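Local coordinates for protein trichothecene 15-O-acetyltransferase TRI3 (Fusarium sporotrichioides, PDB 3FOT) that transfers an acetyl group to the C-15 oxygen of trichothecene intermediates such as 15-deacetylcalonectrin during mycotoxin biosynthesis, at residues R195-G199 against N442-P447; H186-D190 against Y354-Q358. All coordinates share one frame; numbering follows the deposited sequence.

Contact 1. Residues R195-G199 against N442-P447; sequences RKFVG and NERFIP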
ATOM      1  N   ARG A 195      -2.068  -3.996   5.500  1.00  8.64           N
ATOM      2  CA  ARG A 195      -1.904  -3.492   6.880  1.00  9.15           C
ATOM      3  C   ARG A 195      -2.906  -4.099   7.862  1.00  9.57           C
ATOM      4  O   ARG A 195      -2.545  -4.383   9.011  1.00  8.91           O
ATOM      5  CB  ARG A 195      -1.978  -1.971   6.916  1.00  9.57           C
ATOM      6  CG  ARG A 195      -0.739  -1.381   6.266  1.00 10.44           C
ATOM      7  CD  ARG A 195      -0.820   0.119   6.212  1.00 16.13           C
ATOM      8  NE  ARG A 195      -1.726   0.570   5.167  1.00 18.73           N
ATOM      9  CZ  ARG A 195      -2.229   1.794   5.105  1.00 20.27           C
ATOM     10  NH1 ARG A 195      -1.939   2.679   6.060  1.00 19.54           N
ATOM     11  NH2 ARG A 195      -3.068   2.117   4.119  1.00 21.17           N
ATOM     12  N   LYS A 196      -4.154  -4.289   7.432  1.00  9.40           N
ATOM     13  CA  LYS A 196      -5.147  -4.954   8.289  1.00  9.44           C
ATOM     14  C   LYS A 196      -4.617  -6.347   8.668  1.00  8.89           C
ATOM     15  O   LYS A 196      -4.726  -6.787   9.799  1.00  8.69           O
ATOM     16  CB  LYS A 196      -6.498  -5.097   7.579  1.00 10.35           C
ATOM     17  CG  LYS A 196      -7.298  -3.767   7.538  1.00 10.66           C
ATOM     18  CD  LYS A 196      -8.536  -3.830   6.622  1.00 12.33           C
ATOM     19  CE  LYS A 196      -9.621  -4.782   7.147  1.00 14.78           C
ATOM     20  NZ  LYS A 196     -10.268  -4.341   8.435  1.00 15.07           N
ATOM     21  N   PHE A 197      -4.024  -7.029   7.705  1.00  8.38           N
ATOM     22  CA  PHE A 197      -3.528  -8.377   7.963  1.00  7.65           C
ATOM     23  C   PHE A 197      -2.331  -8.374   8.938  1.00  7.21           C
ATOM     24  O   PHE A 197      -2.239  -9.242   9.811  1.00  7.56           O
ATOM     25  CB  PHE A 197      -3.172  -9.074   6.641  1.00  7.23           C
ATOM     26  CG  PHE A 197      -2.883 -10.534   6.814  1.00  9.82           C
ATOM     27  CD1 PHE A 197      -3.923 -11.468   6.842  1.00 11.14           C
ATOM     28  CD2 PHE A 197      -1.567 -10.971   6.960  1.00  9.95           C
ATOM     29  CE1 PHE A 197      -3.653 -12.841   7.024  1.00  9.24           C
ATOM     30  CE2 PHE A 197      -1.277 -12.316   7.102  1.00  9.85           C
ATOM     31  CZ  PHE A 197      -2.321 -13.264   7.132  1.00 10.94           C
ATOM     32  N   VAL A 198      -1.444  -7.392   8.819  1.00  6.87           N
ATOM     33  CA  VAL A 198      -0.350  -7.209   9.806  1.00  7.36           C
ATOM     34  C   VAL A 198      -0.985  -7.033  11.212  1.00  7.19           C
ATOM     35  O   VAL A 198      -0.564  -7.669  12.185  1.00  6.50           O
ATOM     36  CB  VAL A 198       0.527  -6.006   9.438  1.00  7.75           C
ATOM     37  CG1 VAL A 198       1.497  -5.653  10.568  1.00  9.85           C
ATOM     38  CG2 VAL A 198       1.311  -6.317   8.137  1.00  8.24           C
ATOM     39  N   GLY A 199      -2.009  -6.186  11.289  1.00  6.52           N
ATOM     40  CA  GLY A 199      -2.728  -5.963  12.563  1.00  7.67           C
ATOM     41  C   GLY A 199      -3.272  -7.263  13.135  1.00  7.61           C
ATOM     42  O   GLY A 199      -3.194  -7.525  14.364  1.00  8.10           O
ATOM     43  N   ASN A 442      -2.276   4.773  10.525  1.00 13.36           N
ATOM     44  CA  ASN A 442      -1.989   3.357  10.677  1.00 12.13           C
ATOM     45  C   ASN A 442      -2.694   2.728  11.880  1.00 12.82           C
ATOM     46  O   ASN A 442      -2.827   1.515  11.938  1.00 11.60           O
ATOM     47  CB  ASN A 442      -0.476   3.108  10.720  1.00 12.79           C
ATOM     48  CG  ASN A 442       0.158   3.100   9.353  1.00 14.57           C
ATOM     49  OD1 ASN A 442       1.183   3.773   9.096  1.00 16.07           O
ATOM     50  ND2 ASN A 442      -0.404   2.315   8.475  1.00 10.72           N
ATOM     51  N   GLU A 443      -3.170   3.557  12.823  1.00 11.79           N
ATOM     52  CA  GLU A 443      -3.922   3.043  13.980  1.00 12.07           C
ATOM     53  C   GLU A 443      -5.252   2.393  13.591  1.00 12.56           C
ATOM     54  O   GLU A 443      -5.822   1.606  14.369  1.00 12.94           O
ATOM     55  CB  GLU A 443      -4.158   4.170  15.001  1.00 12.76           C
ATOM     56  CG  GLU A 443      -2.954   4.388  15.939  1.00 12.07           C
ATOM     57  CD  GLU A 443      -1.909   5.377  15.402  1.00 12.41           C
ATOM     58  OE1 GLU A 443      -1.987   5.807  14.215  1.00 11.95           O
ATOM     59  OE2 GLU A 443      -1.020   5.750  16.198  1.00 13.15           O
ATOM     60  N   ARG A 444      -5.760   2.751  12.407  1.00 12.34           N
ATOM     61  CA  ARG A 444      -6.948   2.116  11.876  1.00 13.66           C
ATOM     62  C   ARG A 444      -6.758   0.617  11.755  1.00 12.81           C
ATOM     63  O   ARG A 444      -7.716  -0.128  11.846  1.00 13.51           O
ATOM     64  CB  ARG A 444      -7.317   2.701  10.500  1.00 12.68           C
ATOM     65  CG  ARG A 444      -7.667   4.176  10.511  1.00 16.87           C
ATOM     66  CD  ARG A 444      -8.199   4.593   9.132  1.00 16.24           C
ATOM     67  NE  ARG A 444      -7.097   4.677   8.176  1.00 24.32           N
ATOM     68  CZ  ARG A 444      -7.214   4.618   6.849  1.00 27.51           C
ATOM     69  NH1 ARG A 444      -8.398   4.428   6.269  1.00 26.22           N
ATOM     70  NH2 ARG A 444      -6.119   4.704   6.108  1.00 29.02           N
ATOM     71  N   PHE A 445      -5.516   0.177  11.544  1.00 12.08           N
ATOM     72  CA  PHE A 445      -5.256  -1.200  11.140  1.00 11.56           C
ATOM     73  C   PHE A 445      -4.327  -2.008  12.035  1.00 10.79           C
ATOM     74  O   PHE A 445      -4.444  -3.228  12.077  1.00 10.71           O
ATOM     75  CB  PHE A 445      -4.651  -1.191   9.738  1.00 12.30           C
ATOM     76  CG  PHE A 445      -5.396  -0.320   8.775  1.00 13.74           C
ATOM     77  CD1 PHE A 445      -6.754  -0.503   8.575  1.00 15.29           C
ATOM     78  CD2 PHE A 445      -4.733   0.690   8.087  1.00 16.71           C
ATOM     79  CE1 PHE A 445      -7.460   0.303   7.684  1.00 17.43           C
ATOM     80  CE2 PHE A 445      -5.435   1.514   7.186  1.00 17.25           C
ATOM     81  CZ  PHE A 445      -6.800   1.303   6.993  1.00 15.71           C
ATOM     82  N   ILE A 446      -3.389  -1.338  12.703  1.00 10.05           N
ATOM     83  CA  ILE A 446      -2.290  -2.035  13.417  1.00  9.63           C
ATOM     84  C   ILE A 446      -2.282  -1.536  14.856  1.00  9.76           C
ATOM     85  O   ILE A 446      -2.356  -0.335  15.085  1.00 10.00           O
ATOM     86  CB  ILE A 446      -0.934  -1.766  12.724  1.00  9.46           C
ATOM     87  CG1 ILE A 446      -0.969  -2.356  11.305  1.00 10.13           C
ATOM     88  CG2 ILE A 446       0.251  -2.320  13.529  1.00  9.48           C
ATOM     89  CD1 ILE A 446       0.176  -1.892  10.412  1.00  9.93           C
ATOM     90  N   PRO A 447      -2.167  -2.457  15.832  1.00  9.67           N
ATOM     91  CA  PRO A 447      -2.165  -1.994  17.216  1.00  9.40           C
ATOM     92  C   PRO A 447      -0.847  -1.369  17.679  1.00  9.23           C
ATOM     93  O   PRO A 447       0.220  -1.665  17.141  1.00  9.45           O
ATOM     94  CB  PRO A 447      -2.436  -3.271  18.016  1.00  9.26           C
ATOM     95  CG  PRO A 447      -1.876  -4.378  17.166  1.00  9.72           C
ATOM     96  CD  PRO A 447      -2.037  -3.925  15.722  1.00  9.34           C
TER
HETATM   97  O   HOH W   1      -6.349  -5.296  11.604  1.00 14.87           O

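Contact 2. Residues H186-D190 against Y354-Q358; sequences HLFWD and YAMCQ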
ATOM      1  N   HIS A 186       1.725  -7.737  -4.409  1.00  8.52           N
ATOM      2  CA  HIS A 186       0.644  -6.752  -4.400  1.00  8.99           C
ATOM      3  C   HIS A 186      -0.630  -7.303  -5.050  1.00  8.62           C
ATOM      4  O   HIS A 186      -1.686  -6.731  -4.872  1.00  8.58           O
ATOM      5  CB  HIS A 186       1.090  -5.486  -5.123  1.00  9.06           C
ATOM      6  CG  HIS A 186       0.284  -4.261  -4.785  1.00  9.87           C
ATOM      7  ND1 HIS A 186       0.827  -2.995  -4.801  1.00 14.01           N
ATOM      8  CD2 HIS A 186      -1.008  -4.114  -4.404  1.00  6.76           C
ATOM      9  CE1 HIS A 186      -0.110  -2.110  -4.495  1.00 12.92           C
ATOM     10  NE2 HIS A 186      -1.233  -2.762  -4.247  1.00 12.69           N
ATOM     11  N   LEU A 187      -0.543  -8.404  -5.806  1.00  8.26           N
ATOM     12  CA  LEU A 187      -1.756  -8.916  -6.459  1.00  8.27           C
ATOM     13  C   LEU A 187      -2.888  -9.176  -5.442  1.00  8.10           C
ATOM     14  O   LEU A 187      -4.061  -8.967  -5.753  1.00  9.04           O
ATOM     15  CB  LEU A 187      -1.442 -10.216  -7.247  1.00  7.56           C
ATOM     16  CG  LEU A 187      -2.572 -10.858  -8.045  1.00  8.21           C
ATOM     17  CD1 LEU A 187      -3.288  -9.821  -8.976  1.00  8.80           C
ATOM     18  CD2 LEU A 187      -2.000 -12.037  -8.851  1.00  9.55           C
ATOM     19  N   PHE A 188      -2.535  -9.655  -4.242  1.00  8.05           N
ATOM     20  CA  PHE A 188      -3.537 -10.252  -3.336  1.00  8.34           C
ATOM     21  C   PHE A 188      -4.099  -9.287  -2.287  1.00  9.23           C
ATOM     22  O   PHE A 188      -4.947  -9.672  -1.440  1.00  9.94           O
ATOM     23  CB  PHE A 188      -2.945 -11.499  -2.648  1.00  8.80           C
ATOM     24  CG  PHE A 188      -2.299 -12.460  -3.617  1.00  9.27           C
ATOM     25  CD1 PHE A 188      -3.059 -13.198  -4.524  1.00  9.64           C
ATOM     26  CD2 PHE A 188      -0.927 -12.594  -3.654  1.00  7.95           C
ATOM     27  CE1 PHE A 188      -2.420 -14.064  -5.426  1.00  9.37           C
ATOM     28  CE2 PHE A 188      -0.298 -13.449  -4.544  1.00  7.94           C
ATOM     29  CZ  PHE A 188      -1.034 -14.185  -5.431  1.00 11.26           C
ATOM     30  N   TRP A 189      -3.633  -8.045  -2.355  1.00  9.21           N
ATOM     31  CA  TRP A 189      -3.971  -7.027  -1.354  1.00  9.32           C
ATOM     32  C   TRP A 189      -3.944  -5.641  -1.932  1.00 10.26           C
ATOM     33  O   TRP A 189      -3.225  -5.380  -2.879  1.00 11.72           O
ATOM     34  CB  TRP A 189      -2.901  -6.983  -0.255  1.00  9.66           C
ATOM     35  CG  TRP A 189      -2.328  -8.290   0.209  1.00  8.05           C
ATOM     36  CD1 TRP A 189      -1.218  -8.933  -0.303  1.00  9.45           C
ATOM     37  CD2 TRP A 189      -2.777  -9.080   1.307  1.00  9.14           C
ATOM     38  NE1 TRP A 189      -0.964 -10.073   0.421  1.00  8.46           N
ATOM     39  CE2 TRP A 189      -1.903 -10.190   1.409  1.00  8.35           C
ATOM     40  CE3 TRP A 189      -3.844  -8.968   2.227  1.00 10.05           C
ATOM     41  CZ2 TRP A 189      -2.053 -11.178   2.392  1.00  9.13           C
ATOM     42  CZ3 TRP A 189      -3.994  -9.961   3.197  1.00 10.62           C
ATOM     43  CH2 TRP A 189      -3.103 -11.043   3.276  1.00  9.86           C
ATOM     44  N   ASP A 190      -4.645  -4.703  -1.300  1.00  9.00           N
ATOM     45  CA  ASP A 190      -4.164  -3.329  -1.436  1.00  8.27           C
ATOM     46  C   ASP A 190      -3.451  -2.941  -0.141  1.00  8.54           C
ATOM     47  O   ASP A 190      -3.345  -3.762   0.779  1.00  7.69           O
ATOM     48  CB  ASP A 190      -5.274  -2.342  -1.828  1.00  9.09           C
ATOM     49  CG  ASP A 190      -6.450  -2.364  -0.901  1.00 10.67           C
ATOM     50  OD1 ASP A 190      -6.330  -2.862   0.231  1.00 12.03           O
ATOM     51  OD2 ASP A 190      -7.503  -1.814  -1.304  1.00  9.48           O
ATOM     52  N   TYR A 354     -10.149  -7.634   2.386  1.00 10.98           N
ATOM     53  CA  TYR A 354      -8.679  -7.698   2.381  1.00 10.65           C
ATOM     54  C   TYR A 354      -8.056  -7.692   0.995  1.00 10.50           C
ATOM     55  O   TYR A 354      -6.897  -7.303   0.837  1.00 10.59           O
ATOM     56  CB  TYR A 354      -8.204  -8.948   3.156  1.00 11.02           C
ATOM     57  CG  TYR A 354      -8.315  -8.776   4.653  1.00 10.49           C
ATOM     58  CD1 TYR A 354      -9.567  -8.675   5.271  1.00 10.77           C
ATOM     59  CD2 TYR A 354      -7.175  -8.683   5.447  1.00 10.17           C
ATOM     60  CE1 TYR A 354      -9.679  -8.489   6.628  1.00 11.62           C
ATOM     61  CE2 TYR A 354      -7.272  -8.524   6.835  1.00  9.66           C
ATOM     62  CZ  TYR A 354      -8.532  -8.423   7.415  1.00 10.42           C
ATOM     63  OH  TYR A 354      -8.658  -8.250   8.771  1.00 10.91           O
ATOM     64  N   ALA A 355      -8.805  -8.136  -0.013  1.00 10.47           N
ATOM     65  CA  ALA A 355      -8.306  -8.074  -1.397  1.00 10.18           C
ATOM     66  C   ALA A 355      -8.272  -6.606  -1.864  1.00 10.18           C
ATOM     67  O   ALA A 355      -8.787  -5.722  -1.167  1.00  9.80           O
ATOM     68  CB  ALA A 355      -9.188  -8.933  -2.330  1.00 10.00           C
ATOM     69  N   MET A 356      -7.653  -6.357  -3.018  1.00 10.21           N
ATOM     70  CA  MET A 356      -7.601  -5.019  -3.613  1.00 10.75           C
ATOM     71  C   MET A 356      -9.003  -4.449  -3.698  1.00 10.94           C
ATOM     72  O   MET A 356      -9.906  -5.110  -4.190  1.00 11.33           O
ATOM     73  CB  MET A 356      -7.039  -5.109  -5.032  1.00 10.18           C
ATOM     74  CG  MET A 356      -6.881  -3.806  -5.731  1.00 12.07           C
ATOM     75  SD  MET A 356      -5.232  -3.123  -5.505  1.00 15.75           S
ATOM     76  CE  MET A 356      -4.202  -4.359  -6.302  1.00 10.69           C
ATOM     77  N   CYS A 357      -9.169  -3.208  -3.257  1.00 12.15           N
ATOM     78  CA  CYS A 357     -10.443  -2.524  -3.437  1.00 12.14           C
ATOM     79  C   CYS A 357     -10.119  -1.057  -3.664  1.00 12.07           C
ATOM     80  O   CYS A 357     -10.140  -0.249  -2.739  1.00 12.75           O
ATOM     81  CB  CYS A 357     -11.391  -2.727  -2.247  1.00 12.82           C
ATOM     82  SG  CYS A 357     -13.021  -1.966  -2.636  1.00 14.41           S
ATOM     83  N   GLN A 358      -9.759  -0.755  -4.906  1.00 11.71           N
ATOM     84  CA  GLN A 358      -9.261   0.567  -5.276  1.00 12.05           C
ATOM     85  C   GLN A 358     -10.040   1.130  -6.435  1.00 12.22           C
ATOM     86  O   GLN A 358     -10.546   0.391  -7.279  1.00 13.40           O
ATOM     87  CB  GLN A 358      -7.785   0.506  -5.674  1.00 12.55           C
ATOM     88  CG  GLN A 358      -6.880   0.056  -4.508  1.00 13.62           C
ATOM     89  CD  GLN A 358      -6.654   1.180  -3.527  1.00 14.50           C
ATOM     90  OE1 GLN A 358      -6.195   2.260  -3.924  1.00 16.90           O
ATOM     91  NE2 GLN A 358      -6.969   0.947  -2.239  1.00 14.10           N
TER
HETATM   92  O   HOH W   2      -6.552  -8.723  -4.503  1.00 10.06           O

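Contact 1. Residues R195-G199 against N442-P447
G199 and F445 meet where helix 191-205 docks against the loop between strands 435-441 and 449-452, a worked example of a helix face fitted to an irregular turn. Having no side chain at this point, the helix lets the F445 carbonyl come close: G199 CA lies 3.3 Å from F445 O in a CA-H...O contact with an angle of 155° at the hydrogen. I446 packs beside it, with CG1 3.4 Å from R195 O and CD1 4.0 Å from V198 CG1. This is the tight part, made of backbone and aliphatic carbon.

R195 reaches across on the same buried flank. Its chain bends at chi3 (-76°), carrying the guanidinium alongside the phenyl ring, so that F445 CE2 lies over one guanidinium face, 3.8 Å from R195 CZ, with the two planes inclined at 69°. D439 O and G191 O take hydrogen bonds from R195, and F467 adds a cation-pi contact.

The flank bearing K196 is more open to solvent, K196 and F445 both being partly exposed. The lysine stem still packs closely, K196 CG standing 3.5 Å from F445 CD1, while NZ continues to S351 O. A water lies within hydrogen-bonding distance of K196 O (2.8 Å) and F445 O (2.9 Å). Beyond G199, P447 forms a partly exposed rim, its CD 3.8 Å from G199 CA.

The chemistry implies a joint built largely on close backbone approach and carbon packing, with the buried arginine's charge probably eased by the carbonyls of D439 and G191 and by the cation-pi contact with F467.

Contact 2. Residues H186-D190 against Y354-Q358
W189 and D190 pass A355 and M356 in the same direction, with CA separations of 4.5 and 4.4 Å, yet no direct backbone hydrogen bond joins the chains. The first segment, HLFWD, is the HXXXD motif of the BAHD acyltransferases, a family whose motif histidine generally serves as the catalytic base; the deposited H186 is consistent with that place.

The motif's aspartate makes the principal polar link. With its CG held between backbone N and carbonyl carbon (chi1 55°), D190 directs OD2 at C357 N and at Q358 NE2, the latter bond nearly straight at 163°. The two donors arrive from opposite faces of the carboxylate plane, and the Q358 amide stands almost perpendicular to that plane. R342 adds a salt bridge to OD2, while OD1 caps helix 191-205 at G193 N. Q358 itself approaches H414, which binds 15-deacetylcalonectrin.

M356 bends at chi2 and chi3 to bring its methyl to the imidazole, CE lying 3.7 Å from H186 CD2, with SD against D190 CB. H186 ND1 bonds Y51 O. Farther along, W189 CZ3 meets the edge of the Y354 ring, while Y354 O and D190 N are buried without a partner. A water bridges the backbones, donating to L187 O at 2.8 Å and accepting from M356 N at 3.0 Å.

Overall arrangement
Both contacts involve helix 191-205: contact 2 lies at its start, where D190 is the N-cap, and contact 1 lies about a turn further on, near the middle of the helix. They meet through side chains, F197 CG lying 3.6 Å from W189 CH2 and K196 CB 3.6 Å from Y354 CE2. Contact 2 is buried nearer the chain centre, and its chemistry is directional, with a shared carboxylate oxygen beside the substrate-binding region. Contact 1, only partly buried and away from the annotated site, meets its loop mainly by packing and a CA-H...O contact, around an arginine whose hydrogen bonds go outside the two segments. Each includes a water between backbones. The same helix thus runs from the motif to the partly buried loop 442-447.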